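Local coordinates for protein CDP-glucose 4,6-dehydratase (Salmonella enterica subsp. enterica serovar Typhi, PDB 1WVG) that catalyses the NAD(+)-dependent conversion of CDP-D-glucose to CDP-4-dehydro-6-deoxy-D-glucose and water, a step in the biosynthesis of the lipopolysaccharide O-antigen, at residues A[187-192]-A[247-252]; A[254-259]-A[312-317]. All coordinates share one frame; numbering follows the deposited sequence.

How the contacts relate
Contacts 1 and 2 lie side by side, their centres about 8 Å apart, and helix 236-251 of contact 1 runs on in the chain to helix 253-256 of contact 2. Contact 1 is core: all its touching residues are buried, and one leucine carries mostly apolar packing of a helix on a sheet strand. Contact 2 is only partly buried; a phenylalanine and a leucine meet on its inner side, while the exposed Gln313 and partly exposed Glu258 add polar groups. The two also join directly, through probable hydrogen bonds from Ser257 OG to Leu188 O and from Ser190 N to Glu258 O, and through Arg248 packing on the Phe256 ring.

Contact 1. Residues A[187-192]-A[247-252]; sequences GLASVR and QRLYTE
Leu249, near the C-terminal end of helix 236-251, sets its two methyl groups against the start of strand 187-197, one on the glycine and the other on the alanine two residues later. CD2 rests on the backbone of Gly187, 3.5 Å from its CA, and lies 3.7 Å from the amide nitrogen of Leu188. CD1 points further along the strand and meets Ala189 CB at 3.7 Å, so that the fork of the side chain spans the backbone between the two small residues. The first torsion explains this reach: CG stands opposite the carbonyl carbon and beside the backbone nitrogen (chi1 -76°), with the CB bond already directed at the strand. Gly187, having no side chain, lets the leucine methyl lie directly on its backbone.

The local axes of strand and helix approach to 8.0 Å and run nearly antiparallel, at 151° between their N-to-C directions. That is the arrangement of a helix packed on one face of the parallel sheet of a Rossmann fold. Alternation along the strand sorts its side chains: Ala189 faces the helix, whereas Leu188 turns to the other face and packs on Val127 and Phe176. Leu249 also touches Ala126 of the neighbouring strand 126-130, extending the packing across two strands.

Just past the helix end, Glu252 OE2 forms a salt bridge 3.0 Å long with Arg248 NH1, and Glu252 OE1 is paired with Lys255; neither Arg248 nor Glu252 touches the strand segment with its side chain. Apart from main-chain nitrogens beside the leucine methyls, the interface is packing of carbon on carbon. It buries 150 Å², consistent with a close fit of one branched side chain over a glycine and an alanine.

Contact 2. Residues A[254-259]-A[312-317]; sequences AKFSEG and MQLGWH
Helix 308-314 is laid here against the short helix 253-256 and the turn leading into strand 259-262, at the edge of the Rossmann-type sheet. The helices meet through Phe256 and Leu314, whose CA atoms, 8.6 Å apart, are the nearest pair between the two segments. Phe256 CD2 lies 3.8 Å from Leu314 CD2, and the same methyl is 4.0 Å from Phe256 CE2, so a single branch of the leucine covers one side of the ring's perimeter, approaching it obliquely. The phenylalanine and leucine side chains pass alongside one another, pointing opposite ways. Leu314 CG sits beside its own backbone nitrogen (chi1 -77°), and this brings CD2 toward the ring although the CB bond is not aimed at it. Close to the plane of the ring, at its edge, the carbonyl oxygen of Gln313 stands 3.9 Å from Phe256 CE2. Lys255 CG lies over one face of the ring, 3.9 Å above the plane and off-centre. Leu249 of helix 236-251 also packs on Phe256, and Trp260 touches both Leu314 and Gln313.

On the more exposed side, OE1 of the partly exposed Glu258 and Gln313 NE2 are 4.3 Å apart, too far for a hydrogen bond. Glu258 OE1 instead makes a salt bridge with Lys309, one helical turn before Gln313, and Lys309 also donates to Gly259 O. An inverse gamma turn centred on Ser257, with Glu258 N bonded to Phe256 O at 2.9 Å, brings the chain from the short helix to that carboxylate.

The buried part is mainly aromatic and aliphatic carbon, with one carbonyl oxygen at the ring edge; on the more exposed side one lysine, gripped by a carboxylate and a main-chain carbonyl, probably adds an electrostatic tie between helix 308-314 and the strand entrance.

Contact 1. Residues A[187-192]-A[247-252]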
ATOM      1  N   GLY A 187      10.469 -25.672 -11.883  1.00 26.68           N
ATOM      2  CA  GLY A 187      10.804 -24.285 -11.615  1.00 23.06           C
ATOM      3  C   GLY A 187       9.927 -23.439 -12.558  1.00 27.91           C
ATOM      4  O   GLY A 187       9.884 -23.677 -13.761  1.00 25.37           O
ATOM      5  N   LEU A 188       9.195 -22.452 -12.038  1.00 23.69           N
ATOM      6  CA  LEU A 188       8.368 -21.670 -12.939  1.00 17.36           C
ATOM      7  C   LEU A 188       8.533 -20.213 -12.656  1.00 26.74           C
ATOM      8  O   LEU A 188       8.285 -19.780 -11.534  1.00 26.30           O
ATOM      9  CB  LEU A 188       6.917 -22.027 -12.668  1.00 15.03           C
ATOM     10  CG  LEU A 188       5.861 -21.129 -13.315  1.00 16.23           C
ATOM     11  CD1 LEU A 188       5.980 -21.060 -14.839  1.00 12.99           C
ATOM     12  CD2 LEU A 188       4.505 -21.746 -12.978  1.00 21.51           C
ATOM     13  N   ALA A 189       8.951 -19.459 -13.653  1.00 19.82           N
ATOM     14  CA  ALA A 189       9.110 -18.035 -13.483  1.00 15.41           C
ATOM     15  C   ALA A 189       8.236 -17.308 -14.482  1.00 18.64           C
ATOM     16  O   ALA A 189       8.044 -17.837 -15.561  1.00 18.57           O
ATOM     17  CB  ALA A 189      10.552 -17.626 -13.788  1.00 18.89           C
ATOM     18  N   SER A 190       7.716 -16.120 -14.075  1.00 21.04           N
ATOM     19  CA  SER A 190       6.943 -15.170 -14.891  1.00 15.43           C
ATOM     20  C   SER A 190       7.880 -14.036 -15.134  1.00 17.32           C
ATOM     21  O   SER A 190       8.459 -13.503 -14.208  1.00 16.81           O
ATOM     22  CB  SER A 190       5.661 -14.655 -14.287  1.00 18.82           C
ATOM     23  OG  SER A 190       4.704 -15.706 -14.341  1.00 19.42           O
ATOM     24  N   VAL A 191       8.102 -13.744 -16.406  1.00 18.36           N
ATOM     25  CA  VAL A 191       9.038 -12.736 -16.803  1.00 16.64           C
ATOM     26  C   VAL A 191       8.308 -11.613 -17.501  1.00 25.19           C
ATOM     27  O   VAL A 191       7.469 -11.852 -18.367  1.00 19.76           O
ATOM     28  CB  VAL A 191      10.140 -13.369 -17.645  1.00 17.05           C
ATOM     29  CG1 VAL A 191      10.910 -14.320 -16.739  1.00 10.41           C
ATOM     30  CG2 VAL A 191       9.435 -14.187 -18.699  1.00 15.03           C
ATOM     31  N   ARG A 192       8.620 -10.400 -17.064  1.00 19.53           N
ATOM     32  CA  ARG A 192       7.971  -9.216 -17.560  1.00 18.05           C
ATOM     33  C   ARG A 192       8.952  -8.332 -18.233  1.00 26.34           C
ATOM     34  O   ARG A 192       9.754  -7.651 -17.546  1.00 20.89           O
ATOM     35  CB  ARG A 192       7.292  -8.447 -16.415  1.00 15.90           C
ATOM     36  CG  ARG A 192       6.556  -9.409 -15.513  1.00 15.29           C
ATOM     37  CD  ARG A 192       6.346  -8.891 -14.109  1.00 18.51           C
ATOM     38  NE  ARG A 192       5.721  -9.971 -13.372  1.00 17.59           N
ATOM     39  CZ  ARG A 192       5.521  -9.986 -12.063  1.00 25.67           C
ATOM     40  NH1 ARG A 192       5.861  -8.936 -11.301  1.00 16.43           N
ATOM     41  NH2 ARG A 192       4.954 -11.086 -11.509  1.00 17.98           N
ATOM     42  N   GLN A 247      18.279 -21.037 -16.975  1.00 21.17           N
ATOM     43  CA  GLN A 247      19.463 -21.704 -16.487  1.00 20.70           C
ATOM     44  C   GLN A 247      19.349 -21.984 -14.977  1.00 26.85           C
ATOM     45  O   GLN A 247      19.476 -23.111 -14.484  1.00 26.16           O
ATOM     46  CB  GLN A 247      20.643 -20.786 -16.808  1.00 16.41           C
ATOM     47  CG  GLN A 247      21.107 -21.010 -18.261  1.00 22.86           C
ATOM     48  CD  GLN A 247      22.029 -19.937 -18.818  1.00 43.83           C
ATOM     49  OE1 GLN A 247      22.145 -19.800 -20.049  1.00 23.88           O
ATOM     50  NE2 GLN A 247      22.673 -19.165 -17.936  1.00 21.22           N
ATOM     51  N   ARG A 248      19.084 -20.903 -14.251  1.00 26.42           N
ATOM     52  CA  ARG A 248      18.922 -20.915 -12.807  1.00 26.85           C
ATOM     53  C   ARG A 248      17.796 -21.799 -12.349  1.00 25.53           C
ATOM     54  O   ARG A 248      17.934 -22.536 -11.387  1.00 34.14           O
ATOM     55  CB  ARG A 248      18.721 -19.515 -12.288  1.00 20.08           C
ATOM     56  CG  ARG A 248      19.950 -18.735 -12.707  1.00 20.98           C
ATOM     57  CD  ARG A 248      21.149 -19.110 -11.846  1.00 36.79           C
ATOM     58  NE  ARG A 248      21.580 -17.930 -11.114  1.00100.00           N
ATOM     59  CZ  ARG A 248      22.110 -17.908  -9.898  1.00 99.89           C
ATOM     60  NH1 ARG A 248      22.351 -19.022  -9.198  1.00 50.26           N
ATOM     61  NH2 ARG A 248      22.411 -16.709  -9.375  1.00 74.50           N
ATOM     62  N   LEU A 249      16.679 -21.749 -13.053  1.00 18.46           N
ATOM     63  CA  LEU A 249      15.539 -22.590 -12.676  1.00 23.48           C
ATOM     64  C   LEU A 249      15.890 -24.051 -12.850  1.00 31.05           C
ATOM     65  O   LEU A 249      15.370 -24.926 -12.163  1.00 24.33           O
ATOM     66  CB  LEU A 249      14.253 -22.335 -13.517  1.00 21.35           C
ATOM     67  CG  LEU A 249      13.477 -21.065 -13.151  1.00 23.46           C
ATOM     68  CD1 LEU A 249      12.527 -20.690 -14.305  1.00 22.68           C
ATOM     69  CD2 LEU A 249      12.688 -21.306 -11.858  1.00 27.02           C
ATOM     70  N   TYR A 250      16.753 -24.301 -13.827  1.00 27.20           N
ATOM     71  CA  TYR A 250      17.143 -25.669 -14.120  1.00 32.43           C
ATOM     72  C   TYR A 250      17.732 -26.371 -12.914  1.00 40.11           C
ATOM     73  O   TYR A 250      17.377 -27.505 -12.564  1.00 32.84           O
ATOM     74  CB  TYR A 250      18.135 -25.746 -15.282  1.00 26.66           C
ATOM     75  CG  TYR A 250      17.979 -27.068 -15.973  1.00 26.79           C
ATOM     76  CD1 TYR A 250      17.117 -27.191 -17.061  1.00 36.34           C
ATOM     77  CD2 TYR A 250      18.685 -28.198 -15.550  1.00 33.32           C
ATOM     78  CE1 TYR A 250      16.956 -28.411 -17.723  1.00 39.04           C
ATOM     79  CE2 TYR A 250      18.540 -29.426 -16.203  1.00 38.27           C
ATOM     80  CZ  TYR A 250      17.665 -29.533 -17.291  1.00 53.83           C
ATOM     81  OH  TYR A 250      17.490 -30.737 -17.945  1.00 35.80           O
ATOM     82  N   THR A 251      18.628 -25.658 -12.268  1.00 35.40           N
ATOM     83  CA  THR A 251      19.238 -26.217 -11.102  1.00 40.36           C
ATOM     84  C   THR A 251      18.683 -25.803  -9.712  1.00 51.00           C
ATOM     85  O   THR A 251      18.769 -26.598  -8.777  1.00 60.44           O
ATOM     86  CB  THR A 251      20.728 -26.144 -11.314  1.00 32.84           C
ATOM     87  OG1 THR A 251      21.029 -24.831 -11.749  1.00 36.78           O
ATOM     88  CG2 THR A 251      20.997 -27.168 -12.421  1.00 26.12           C
ATOM     89  N   GLU A 252      18.081 -24.590  -9.581  1.00 40.10           N
ATOM     90  CA  GLU A 252      17.483 -24.040  -8.337  1.00 37.42           C
ATOM     91  C   GLU A 252      16.068 -23.530  -8.540  1.00 34.12           C
ATOM     92  O   GLU A 252      15.725 -22.353  -8.349  1.00 32.99           O
ATOM     93  CB  GLU A 252      18.335 -22.942  -7.689  1.00 34.89           C
ATOM     94  CG  GLU A 252      19.841 -23.254  -7.785  1.00 39.06           C
ATOM     95  CD  GLU A 252      20.712 -22.136  -7.280  1.00 44.41           C
ATOM     96  OE1 GLU A 252      20.587 -21.630  -6.179  1.00 60.11           O
ATOM     97  OE2 GLU A 252      21.583 -21.735  -8.162  1.00 58.85           O
TER

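Contact 2. Residues A[254-259]-A[312-317]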
ATOM      1  N   ALA A 254      13.147 -24.107  -6.987  1.00 37.98           N
ATOM      2  CA  ALA A 254      12.472 -23.471  -5.868  1.00 39.59           C
ATOM      3  C   ALA A 254      12.826 -22.007  -5.702  1.00 39.32           C
ATOM      4  O   ALA A 254      11.930 -21.160  -5.623  1.00 47.66           O
ATOM      5  CB  ALA A 254      12.671 -24.191  -4.543  1.00 41.10           C
ATOM      6  N   LYS A 255      14.134 -21.732  -5.670  1.00 28.98           N
ATOM      7  CA  LYS A 255      14.706 -20.401  -5.482  1.00 22.66           C
ATOM      8  C   LYS A 255      14.358 -19.273  -6.460  1.00 38.09           C
ATOM      9  O   LYS A 255      14.252 -18.103  -6.051  1.00 29.94           O
ATOM     10  CB  LYS A 255      16.222 -20.470  -5.378  1.00 34.94           C
ATOM     11  CG  LYS A 255      16.819 -19.176  -4.831  1.00 39.66           C
ATOM     12  CD  LYS A 255      18.291 -18.967  -5.163  1.00 59.73           C
ATOM     13  CE  LYS A 255      19.205 -18.859  -3.946  1.00 87.59           C
ATOM     14  NZ  LYS A 255      20.625 -19.178  -4.245  1.00100.00           N
ATOM     15  N   PHE A 256      14.260 -19.565  -7.764  1.00 33.32           N
ATOM     16  CA  PHE A 256      13.981 -18.492  -8.709  1.00 24.20           C
ATOM     17  C   PHE A 256      12.586 -18.547  -9.273  1.00 21.75           C
ATOM     18  O   PHE A 256      12.288 -17.856 -10.214  1.00 17.93           O
ATOM     19  CB  PHE A 256      15.002 -18.517  -9.843  1.00 25.60           C
ATOM     20  CG  PHE A 256      16.360 -18.324  -9.270  1.00 33.18           C
ATOM     21  CD1 PHE A 256      17.141 -19.438  -8.961  1.00 33.36           C
ATOM     22  CD2 PHE A 256      16.852 -17.037  -9.031  1.00 32.58           C
ATOM     23  CE1 PHE A 256      18.404 -19.256  -8.399  1.00 28.99           C
ATOM     24  CE2 PHE A 256      18.100 -16.831  -8.441  1.00 29.21           C
ATOM     25  CZ  PHE A 256      18.866 -17.961  -8.131  1.00 23.50           C
ATOM     26  N   SER A 257      11.761 -19.414  -8.699  1.00 18.46           N
ATOM     27  CA  SER A 257      10.377 -19.647  -9.093  1.00 25.99           C
ATOM     28  C   SER A 257       9.467 -18.500  -8.627  1.00 30.30           C
ATOM     29  O   SER A 257       8.712 -18.623  -7.665  1.00 26.44           O
ATOM     30  CB  SER A 257       9.940 -21.022  -8.563  1.00 20.94           C
ATOM     31  OG  SER A 257       8.685 -21.425  -9.085  1.00 40.67           O
ATOM     32  N   GLU A 258       9.581 -17.360  -9.327  1.00 22.22           N
ATOM     33  CA  GLU A 258       8.836 -16.131  -9.041  1.00 25.11           C
ATOM     34  C   GLU A 258       8.764 -15.175 -10.241  1.00 22.02           C
ATOM     35  O   GLU A 258       9.062 -15.542 -11.363  1.00 16.25           O
ATOM     36  CB  GLU A 258       9.457 -15.407  -7.838  1.00 23.16           C
ATOM     37  CG  GLU A 258      10.985 -15.414  -7.875  1.00 37.06           C
ATOM     38  CD  GLU A 258      11.555 -14.914  -6.584  1.00 35.16           C
ATOM     39  OE1 GLU A 258      11.543 -13.747  -6.272  1.00 29.38           O
ATOM     40  OE2 GLU A 258      12.050 -15.859  -5.836  1.00 71.66           O
ATOM     41  N   GLY A 259       8.398 -13.930  -9.996  1.00 16.10           N
ATOM     42  CA  GLY A 259       8.292 -12.953 -11.050  1.00 13.39           C
ATOM     43  C   GLY A 259       9.518 -12.094 -11.150  1.00 16.34           C
ATOM     44  O   GLY A 259      10.131 -11.729 -10.147  1.00 15.74           O
ATOM     45  N   MET A 312      20.210  -7.363  -8.810  1.00 22.59           N
ATOM     46  CA  MET A 312      20.785  -7.933  -7.592  1.00 20.93           C
ATOM     47  C   MET A 312      20.681  -9.427  -7.507  1.00 29.18           C
ATOM     48  O   MET A 312      21.638 -10.112  -7.221  1.00 38.26           O
ATOM     49  CB  MET A 312      20.060  -7.593  -6.284  1.00 28.39           C
ATOM     50  CG  MET A 312      19.402  -6.255  -6.193  1.00 51.11           C
ATOM     51  SD  MET A 312      20.419  -4.909  -6.800  1.00 72.41           S
ATOM     52  CE  MET A 312      19.675  -3.573  -5.814  1.00 63.74           C
ATOM     53  N   GLN A 313      19.472  -9.910  -7.652  1.00 21.93           N
ATOM     54  CA  GLN A 313      19.214 -11.327  -7.497  1.00 30.10           C
ATOM     55  C   GLN A 313      19.683 -12.325  -8.574  1.00 36.05           C
ATOM     56  O   GLN A 313      20.078 -13.454  -8.226  1.00 31.81           O
ATOM     57  CB  GLN A 313      17.833 -11.642  -6.842  1.00 31.35           C
ATOM     58  CG  GLN A 313      17.512 -10.729  -5.646  1.00 22.33           C
ATOM     59  CD  GLN A 313      16.123 -10.924  -5.030  1.00 49.03           C
ATOM     60  OE1 GLN A 313      15.698 -10.156  -4.147  1.00 44.85           O
ATOM     61  NE2 GLN A 313      15.394 -11.939  -5.489  1.00 45.13           N
ATOM     62  N   LEU A 314      19.616 -11.937  -9.853  1.00 30.35           N
ATOM     63  CA  LEU A 314      20.040 -12.820 -10.932  1.00 25.08           C
ATOM     64  C   LEU A 314      21.390 -12.364 -11.413  1.00 36.12           C
ATOM     65  O   LEU A 314      22.077 -13.087 -12.156  1.00 40.17           O
ATOM     66  CB  LEU A 314      19.084 -12.729 -12.155  1.00 25.10           C
ATOM     67  CG  LEU A 314      17.769 -13.480 -11.973  1.00 28.85           C
ATOM     68  CD1 LEU A 314      16.801 -13.087 -13.072  1.00 21.54           C
ATOM     69  CD2 LEU A 314      18.024 -14.990 -12.010  1.00 29.59           C
ATOM     70  N   GLY A 315      21.715 -11.133 -10.986  1.00 32.30           N
ATOM     71  CA  GLY A 315      22.918 -10.402 -11.342  1.00 28.31           C
ATOM     72  C   GLY A 315      22.845 -10.085 -12.837  1.00 37.19           C
ATOM     73  O   GLY A 315      23.838 -10.104 -13.541  1.00 30.40           O
ATOM     74  N   TRP A 316      21.644  -9.810 -13.356  1.00 25.15           N
ATOM     75  CA  TRP A 316      21.492  -9.533 -14.778  1.00 21.13           C
ATOM     76  C   TRP A 316      21.456  -8.041 -15.075  1.00 29.02           C
ATOM     77  O   TRP A 316      20.783  -7.284 -14.393  1.00 31.12           O
ATOM     78  CB  TRP A 316      20.197 -10.232 -15.308  1.00 23.02           C
ATOM     79  CG  TRP A 316      19.768  -9.829 -16.698  1.00 27.04           C
ATOM     80  CD1 TRP A 316      20.015 -10.496 -17.872  1.00 28.68           C
ATOM     81  CD2 TRP A 316      19.039  -8.642 -17.064  1.00 23.12           C
ATOM     82  NE1 TRP A 316      19.487  -9.817 -18.937  1.00 26.49           N
ATOM     83  CE2 TRP A 316      18.873  -8.682 -18.469  1.00 25.95           C
ATOM     84  CE3 TRP A 316      18.494  -7.588 -16.326  1.00 23.30           C
ATOM     85  CZ2 TRP A 316      18.194  -7.685 -19.143  1.00 20.29           C
ATOM     86  CZ3 TRP A 316      17.817  -6.612 -16.998  1.00 22.63           C
ATOM     87  CH2 TRP A 316      17.683  -6.662 -18.380  1.00 22.45           C
ATOM     88  N   HIS A 317      22.177  -7.618 -16.102  1.00 21.23           N
ATOM     89  CA  HIS A 317      22.216  -6.221 -16.480  1.00 20.30           C
ATOM     90  C   HIS A 317      22.104  -6.116 -17.999  1.00 31.65           C
ATOM     91  O   HIS A 317      22.447  -7.078 -18.705  1.00 31.32           O
ATOM     92  CB  HIS A 317      23.499  -5.552 -15.954  1.00 24.57           C
ATOM     93  CG  HIS A 317      23.800  -5.927 -14.513  1.00 35.35           C
ATOM     94  ND1 HIS A 317      23.458  -5.098 -13.446  1.00 37.87           N
ATOM     95  CD2 HIS A 317      24.390  -7.046 -13.982  1.00 38.32           C
ATOM     96  CE1 HIS A 317      23.840  -5.714 -12.328  1.00 39.08           C
ATOM     97  NE2 HIS A 317      24.403  -6.895 -12.611  1.00 40.38           N
TER